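Dehalogenase-like hydrolase (Ralstonia solanacearum, PDB 3UMB) catalyses the hydrolytic dehalogenation of L-2-haloacids, probably converting small (S)-2-haloalkanoic acids to (R)-2-hydroxyalkanoic acids with release of halide. Local coordinates at the interface of chains A and B. Coordinates in Å, arbitrary orientation; residue numbers count along the deposited sequence, not the author numbering. Chains: chain A/B, dehalogenase-like hydrolase.

The interface of chains A and B. Residues chain A 42, 46, 49-50; chain B 42, 46, 49, 183.
A polar, two-fold symmetric helix-on-helix contact joins the two copies of the enzyme here, where A:Arg49 reaches B:Asp46, and B:Arg49 reaches A:Asp46, around a shared water; it helps hold together the deposited dimer, which may be the biological one. Each salt bridge is long, with A:Arg49 NH1 3.6 Å from the B:Asp46 carboxylate oxygen OD1 and the guanidinium turned 73° from the carboxylate. Water 1 closes the gap: it lies 2.7 Å from A:Asp46 OD1 and from its twin B:Asp46 OD1, and receives an N-H from NH1 of either arginine at 2.9 Å, bent to 152° at the hydrogen. Four polar groups thus grip the water, which sits in plane at the edge of both guanidiniums. The arginine chains run extended from CG to NE (chi3 177°), which carries NH1 to the water. Beyond it, A:Asp42 and B:Asp42 slide past each other in opposite directions, bringing their OD1 oxygens to 3.2 Å; the like charges may be offset in part by magnesium, which A:Asp42 and A:Asp46 bind in this structure, perhaps taken up from the crystallisation medium. On the flank, A:Ile50 lays CG1 over one face of the B:Arg49 guanidinium, 3.8 Å from CZ, while its CD1 touches B:Trp183 CB at 3.5 Å. B:Arg49 NH2 in turn lies over a face of the B:Trp183 indole, near its rim. The aspartates, arginines and isoleucine belong to helix 33-54 of their chains, whereas B:Trp183 lies in the first turn of helix 182-191, shortly after strand 175-179.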
# COMPACT_ATOMS: atom_id res chain seq x y z
N ASP A 42 -2.70 1.94 8.53
CA ASP A 42 -1.64 1.76 7.54
C ASP A 42 -1.46 0.30 7.18
O ASP A 42 -1.54 -0.07 6.01
CB ASP A 42 -0.30 2.29 8.05
CG ASP A 42 0.83 2.24 6.97
OD1 ASP A 42 0.73 3.02 5.97
OD2 ASP A 42 1.81 1.44 7.14
N ASP A 46 -2.16 -1.72 3.80
CA ASP A 46 -1.00 -2.27 3.17
C ASP A 46 -1.21 -3.75 2.90
O ASP A 46 -0.88 -4.22 1.81
CB ASP A 46 0.22 -2.13 4.06
CG ASP A 46 0.75 -0.73 4.09
OD1 ASP A 46 0.19 0.12 3.33
OD2 ASP A 46 1.70 -0.50 4.90
N ARG A 49 -3.58 -4.68 -0.07
CA ARG A 49 -2.88 -4.48 -1.32
C ARG A 49 -1.77 -5.48 -1.59
O ARG A 49 -1.66 -5.98 -2.69
CB ARG A 49 -2.28 -3.11 -1.35
CG ARG A 49 -3.32 -2.02 -1.35
CD ARG A 49 -2.68 -0.71 -1.12
NE ARG A 49 -3.63 0.38 -1.18
CZ ARG A 49 -3.34 1.62 -0.81
NH1 ARG A 49 -2.11 1.94 -0.32
NH2 ARG A 49 -4.27 2.55 -0.90
N ILE A 50 -0.95 -5.76 -0.60
CA ILE A 50 0.13 -6.71 -0.76
C ILE A 50 -0.46 -8.05 -1.23
O ILE A 50 0.02 -8.65 -2.20
CB ILE A 50 0.91 -6.92 0.58
CG1 ILE A 50 1.73 -5.70 0.90
CG2 ILE A 50 1.81 -8.19 0.53
CD1 ILE A 50 2.33 -5.75 2.28
N ASP B 42 6.30 6.27 2.20
CA ASP B 42 4.94 5.75 2.28
C ASP B 42 4.20 5.93 0.97
O ASP B 42 3.70 4.97 0.40
CB ASP B 42 4.13 6.45 3.37
CG ASP B 42 2.72 5.83 3.58
OD1 ASP B 42 2.64 4.66 4.07
OD2 ASP B 42 1.69 6.53 3.28
N ASP B 46 2.86 3.30 -1.73
CA ASP B 46 1.43 3.26 -1.88
C ASP B 46 1.06 3.41 -3.34
O ASP B 46 0.20 2.68 -3.83
CB ASP B 46 0.77 4.39 -1.11
CG ASP B 46 0.75 4.14 0.37
OD1 ASP B 46 1.19 3.02 0.78
OD2 ASP B 46 0.31 5.08 1.09
N ARG B 49 1.66 0.31 -5.64
CA ARG B 49 0.62 -0.67 -5.41
C ARG B 49 -0.75 -0.27 -5.92
O ARG B 49 -1.43 -1.06 -6.52
CB ARG B 49 0.50 -0.94 -3.94
CG ARG B 49 1.74 -1.59 -3.37
CD ARG B 49 1.66 -1.60 -1.90
NE ARG B 49 2.79 -2.28 -1.30
CZ ARG B 49 3.06 -2.25 -0.00
NH1 ARG B 49 2.29 -1.53 0.86
NH2 ARG B 49 4.12 -2.90 0.45
N TRP B 183 7.71 -6.90 3.59
CA TRP B 183 6.62 -7.26 2.68
C TRP B 183 7.18 -8.00 1.45
O TRP B 183 6.59 -8.93 0.94
CB TRP B 183 5.77 -6.05 2.28
CG TRP B 183 6.52 -4.90 1.64
CD1 TRP B 183 6.99 -3.78 2.28
CD2 TRP B 183 6.88 -4.74 0.25
NE1 TRP B 183 7.69 -2.98 1.39
CE2 TRP B 183 7.59 -3.53 0.14
CE3 TRP B 183 6.68 -5.53 -0.89
CZ2 TRP B 183 8.07 -3.05 -1.10
CZ3 TRP B 183 7.21 -5.08 -2.12
CH2 TRP B 183 7.90 -3.85 -2.20
O HOH W 1 0.20 0.47 0.61